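Local coordinates for exonuclease VapC9 (Pyrobaculum aerophilum, PDB 1V8P), which probably acts as the toxin of a type II toxin-antitoxin system, a magnesium-dependent ribonuclease that also degrades single-stranded DNA slowly as an exonuclease, at residues Met26-Tyr38 and Tyr120-Gln134. The protein carries 1 engineered substitution. Numbering follows the deposited sequence.
Sequences MAVEYLVDASALY and YAYVAESSGLVLVTQ. Engineered in segment 26-38: Ala27 (natural residue Pro).
Tyr30, Leu31 and Val32 pair in parallel with Val130, Leu131 and Val132, joining strand 30-32 of the parallel PIN-domain sheet to strand 130-132, outermost within this chain. Four backbone bonds make the ladder: Glu29 O takes Val130 N, Val130 O takes Leu31 N, Leu31 O takes Val132 N at 2.7 Å, and Val132 O takes Asp33 N. Beyond the strand ends the bonding passes to side chains. Asp33, a predicted magnesium ligand along with Asp117 and Asp135, is the N-cap of helix 34-40. With chi1 at 86°, its CG lies between backbone N and carbonyl carbon, and OD1 turns back to accept Ala36 N at 2.9 Å and, on its syn lone pair, Ser35 OG. Ser35 OG in turn accepts Gln134 N at 2.7 Å, so that one hydroxyl joins the cap to segment 120-134. Against the sheet face carrying Leu31 and Leu131, helix 120-127 runs antiparallel to strand 30-32; Leu31 CD2 reaches Val123 CB at 3.7 Å, while Asp33 CB sits over one face of the Tyr120 ring, whose OH is hydrogen-bonded to Thr60 OG1 and Glu63 OE2. On the carboxylate's other oxygen, Thr133 OG1, itself an acceptor for Asp135 N, donates to Asp33 OD2 at 3.0 Å from 43° out of the carboxylate plane.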
# COMPACT_ATOMS: atom_id res chain seq x y z
N MET C 26 -31.16 -12.89 -2.29
CA MET C 26 -31.33 -12.99 -3.74
C MET C 26 -32.04 -11.81 -4.37
O MET C 26 -32.40 -11.85 -5.55
CB MET C 26 -32.08 -14.29 -4.08
N ALA C 27 -32.27 -10.76 -3.60
CA ALA C 27 -32.91 -9.56 -4.12
C ALA C 27 -31.77 -8.58 -4.44
O ALA C 27 -32.00 -7.41 -4.76
CB ALA C 27 -33.84 -8.96 -3.08
N VAL C 28 -30.54 -9.08 -4.35
CA VAL C 28 -29.36 -8.28 -4.61
C VAL C 28 -29.11 -8.08 -6.10
O VAL C 28 -29.09 -9.04 -6.87
CB VAL C 28 -28.11 -8.92 -3.96
CG1 VAL C 28 -26.87 -8.07 -4.23
CG2 VAL C 28 -28.34 -9.08 -2.48
N GLU C 29 -28.92 -6.82 -6.51
CA GLU C 29 -28.65 -6.48 -7.90
C GLU C 29 -27.27 -5.81 -8.02
O GLU C 29 -26.61 -5.88 -9.06
CB GLU C 29 -29.72 -5.51 -8.43
CG GLU C 29 -31.11 -6.11 -8.66
CD GLU C 29 -32.20 -5.04 -8.83
OE1 GLU C 29 -32.00 -4.08 -9.62
OE2 GLU C 29 -33.26 -5.15 -8.18
N TYR C 30 -26.82 -5.18 -6.94
CA TYR C 30 -25.53 -4.51 -6.97
C TYR C 30 -24.49 -4.94 -5.92
O TYR C 30 -24.82 -5.23 -4.77
CB TYR C 30 -25.73 -3.00 -6.83
CG TYR C 30 -26.75 -2.42 -7.77
CD1 TYR C 30 -28.09 -2.31 -7.40
CD2 TYR C 30 -26.37 -1.97 -9.03
CE1 TYR C 30 -29.03 -1.76 -8.27
CE2 TYR C 30 -27.30 -1.43 -9.91
CZ TYR C 30 -28.63 -1.32 -9.52
OH TYR C 30 -29.52 -0.73 -10.39
N LEU C 31 -23.23 -4.97 -6.36
CA LEU C 31 -22.09 -5.28 -5.49
C LEU C 31 -21.39 -3.92 -5.35
O LEU C 31 -20.95 -3.35 -6.35
CB LEU C 31 -21.13 -6.27 -6.15
CG LEU C 31 -19.84 -6.51 -5.35
CD1 LEU C 31 -20.18 -7.07 -3.98
CD2 LEU C 31 -18.92 -7.48 -6.08
N VAL C 32 -21.31 -3.42 -4.12
CA VAL C 32 -20.68 -2.12 -3.85
C VAL C 32 -19.29 -2.27 -3.27
O VAL C 32 -19.08 -3.07 -2.37
CB VAL C 32 -21.54 -1.31 -2.86
CG1 VAL C 32 -20.88 -0.00 -2.54
CG2 VAL C 32 -22.92 -1.07 -3.44
N ASP C 33 -18.32 -1.50 -3.78
CA ASP C 33 -16.96 -1.61 -3.25
C ASP C 33 -16.62 -0.43 -2.31
O ASP C 33 -17.40 0.51 -2.16
CB ASP C 33 -15.93 -1.76 -4.39
CG ASP C 33 -15.47 -0.43 -4.98
OD1 ASP C 33 -16.10 0.62 -4.73
OD2 ASP C 33 -14.47 -0.46 -5.72
N ALA C 34 -15.45 -0.52 -1.66
CA ALA C 34 -15.03 0.49 -0.71
C ALA C 34 -15.11 1.92 -1.21
O ALA C 34 -15.61 2.80 -0.49
CB ALA C 34 -13.62 0.18 -0.21
N SER C 35 -14.62 2.18 -2.42
CA SER C 35 -14.67 3.54 -2.93
C SER C 35 -16.11 4.03 -3.11
O SER C 35 -16.40 5.19 -2.85
CB SER C 35 -13.91 3.67 -4.24
OG SER C 35 -14.69 3.27 -5.34
N ALA C 36 -17.00 3.14 -3.55
CA ALA C 36 -18.41 3.50 -3.76
C ALA C 36 -19.11 3.66 -2.42
O ALA C 36 -19.81 4.65 -2.18
CB ALA C 36 -19.12 2.44 -4.57
N LEU C 37 -18.93 2.65 -1.57
CA LEU C 37 -19.51 2.63 -0.24
C LEU C 37 -19.19 3.97 0.41
O LEU C 37 -20.06 4.61 1.00
CB LEU C 37 -18.91 1.47 0.56
CG LEU C 37 -19.38 1.13 1.98
CD1 LEU C 37 -18.95 2.21 2.96
CD2 LEU C 37 -20.88 0.97 1.98
N TYR C 38 -17.93 4.39 0.29
CA TYR C 38 -17.51 5.66 0.87
C TYR C 38 -18.32 6.84 0.34
O TYR C 38 -18.71 7.71 1.09
CB TYR C 38 -16.03 5.89 0.61
CG TYR C 38 -15.25 6.25 1.86
CD1 TYR C 38 -15.02 5.30 2.86
CD2 TYR C 38 -14.77 7.55 2.06
CE1 TYR C 38 -14.33 5.63 4.02
CE2 TYR C 38 -14.07 7.89 3.21
CZ TYR C 38 -13.85 6.93 4.19
OH TYR C 38 -13.16 7.27 5.33
N TYR C 120 -13.68 -7.93 -6.48
CA TYR C 120 -14.92 -7.28 -6.87
C TYR C 120 -15.37 -7.60 -8.30
O TYR C 120 -16.54 -7.90 -8.53
CB TYR C 120 -14.77 -5.77 -6.69
CG TYR C 120 -14.70 -5.38 -5.24
CD1 TYR C 120 -13.46 -5.20 -4.61
CD2 TYR C 120 -15.87 -5.24 -4.48
CE1 TYR C 120 -13.40 -4.88 -3.26
CE2 TYR C 120 -15.81 -4.93 -3.14
CZ TYR C 120 -14.58 -4.74 -2.53
OH TYR C 120 -14.52 -4.40 -1.19
N ALA C 121 -14.44 -7.55 -9.25
CA ALA C 121 -14.74 -7.85 -10.64
C ALA C 121 -15.26 -9.28 -10.77
O ALA C 121 -16.28 -9.53 -11.42
CB ALA C 121 -13.47 -7.66 -11.49
N TYR C 122 -14.56 -10.22 -10.13
CA TYR C 122 -14.95 -11.61 -10.19
C TYR C 122 -16.34 -11.91 -9.61
O TYR C 122 -17.13 -12.62 -10.22
CB TYR C 122 -13.92 -12.48 -9.48
CG TYR C 122 -14.28 -13.95 -9.49
CD1 TYR C 122 -13.98 -14.76 -10.59
CD2 TYR C 122 -15.00 -14.51 -8.44
CE1 TYR C 122 -14.40 -16.10 -10.64
CE2 TYR C 122 -15.43 -15.83 -8.47
CZ TYR C 122 -15.13 -16.62 -9.56
OH TYR C 122 -15.58 -17.93 -9.56
N VAL C 123 -16.64 -11.37 -8.44
CA VAL C 123 -17.92 -11.61 -7.79
C VAL C 123 -19.07 -11.00 -8.55
O VAL C 123 -20.13 -11.62 -8.69
CB VAL C 123 -17.95 -11.07 -6.36
CG1 VAL C 123 -19.36 -11.23 -5.75
CG2 VAL C 123 -16.93 -11.80 -5.53
N ALA C 124 -18.87 -9.79 -9.04
CA ALA C 124 -19.93 -9.12 -9.78
C ALA C 124 -20.25 -9.90 -11.06
O ALA C 124 -21.41 -10.27 -11.30
CB ALA C 124 -19.51 -7.70 -10.12
N GLU C 125 -19.23 -10.17 -11.86
CA GLU C 125 -19.41 -10.90 -13.10
C GLU C 125 -19.85 -12.36 -12.92
O GLU C 125 -20.63 -12.87 -13.73
CB GLU C 125 -18.13 -10.83 -13.95
CG GLU C 125 -18.03 -9.53 -14.77
CD GLU C 125 -16.70 -9.38 -15.53
OE1 GLU C 125 -16.15 -10.40 -16.02
OE2 GLU C 125 -16.21 -8.23 -15.64
N SER C 126 -19.37 -13.01 -11.86
CA SER C 126 -19.72 -14.41 -11.60
C SER C 126 -21.15 -14.56 -11.15
O SER C 126 -21.76 -15.61 -11.38
CB SER C 126 -18.84 -15.00 -10.51
OG SER C 126 -17.60 -15.39 -11.04
N SER C 127 -21.68 -13.53 -10.52
CA SER C 127 -23.03 -13.58 -10.00
C SER C 127 -24.02 -12.79 -10.83
O SER C 127 -25.20 -12.76 -10.51
CB SER C 127 -23.04 -13.04 -8.57
OG SER C 127 -22.17 -13.77 -7.74
N GLY C 128 -23.54 -12.16 -11.89
CA GLY C 128 -24.45 -11.38 -12.70
C GLY C 128 -24.98 -10.23 -11.85
O GLY C 128 -26.17 -9.99 -11.77
N LEU C 129 -24.06 -9.54 -11.19
CA LEU C 129 -24.43 -8.40 -10.36
C LEU C 129 -23.78 -7.19 -10.99
O LEU C 129 -22.82 -7.34 -11.75
CB LEU C 129 -23.89 -8.60 -8.94
CG LEU C 129 -24.47 -9.76 -8.12
CD1 LEU C 129 -23.50 -10.11 -6.99
CD2 LEU C 129 -25.85 -9.38 -7.57
N VAL C 130 -24.29 -6.00 -10.71
CA VAL C 130 -23.69 -4.79 -11.27
C VAL C 130 -22.71 -4.25 -10.26
O VAL C 130 -23.09 -3.92 -9.14
CB VAL C 130 -24.73 -3.70 -11.55
CG1 VAL C 130 -24.03 -2.40 -11.92
CG2 VAL C 130 -25.67 -4.13 -12.68
N LEU C 131 -21.44 -4.14 -10.64
CA LEU C 131 -20.44 -3.62 -9.73
C LEU C 131 -20.55 -2.10 -9.64
O LEU C 131 -20.52 -1.41 -10.66
CB LEU C 131 -19.03 -3.99 -10.21
CG LEU C 131 -17.85 -4.01 -9.21
CD1 LEU C 131 -16.55 -3.73 -9.94
CD2 LEU C 131 -18.03 -2.99 -8.12
N VAL C 132 -20.69 -1.57 -8.43
CA VAL C 132 -20.71 -0.13 -8.26
C VAL C 132 -19.34 0.21 -7.64
O VAL C 132 -18.96 -0.30 -6.58
CB VAL C 132 -21.86 0.33 -7.34
CG1 VAL C 132 -21.97 1.86 -7.37
CG2 VAL C 132 -23.19 -0.30 -7.80
N THR C 133 -18.58 1.04 -8.33
CA THR C 133 -17.24 1.42 -7.89
C THR C 133 -16.97 2.85 -8.32
O THR C 133 -17.60 3.37 -9.24
CB THR C 133 -16.16 0.49 -8.53
OG1 THR C 133 -14.85 0.99 -8.27
CG2 THR C 133 -16.36 0.38 -10.03
N GLN C 134 -16.03 3.49 -7.65
CA GLN C 134 -15.70 4.86 -7.98
C GLN C 134 -14.37 4.87 -8.72
O GLN C 134 -13.96 5.91 -9.24
CB GLN C 134 -15.63 5.68 -6.69
CG GLN C 134 -16.04 7.13 -6.84
CD GLN C 134 -17.49 7.29 -7.21
OE1 GLN C 134 -18.25 6.34 -7.19
NE2 GLN C 134 -17.88 8.51 -7.53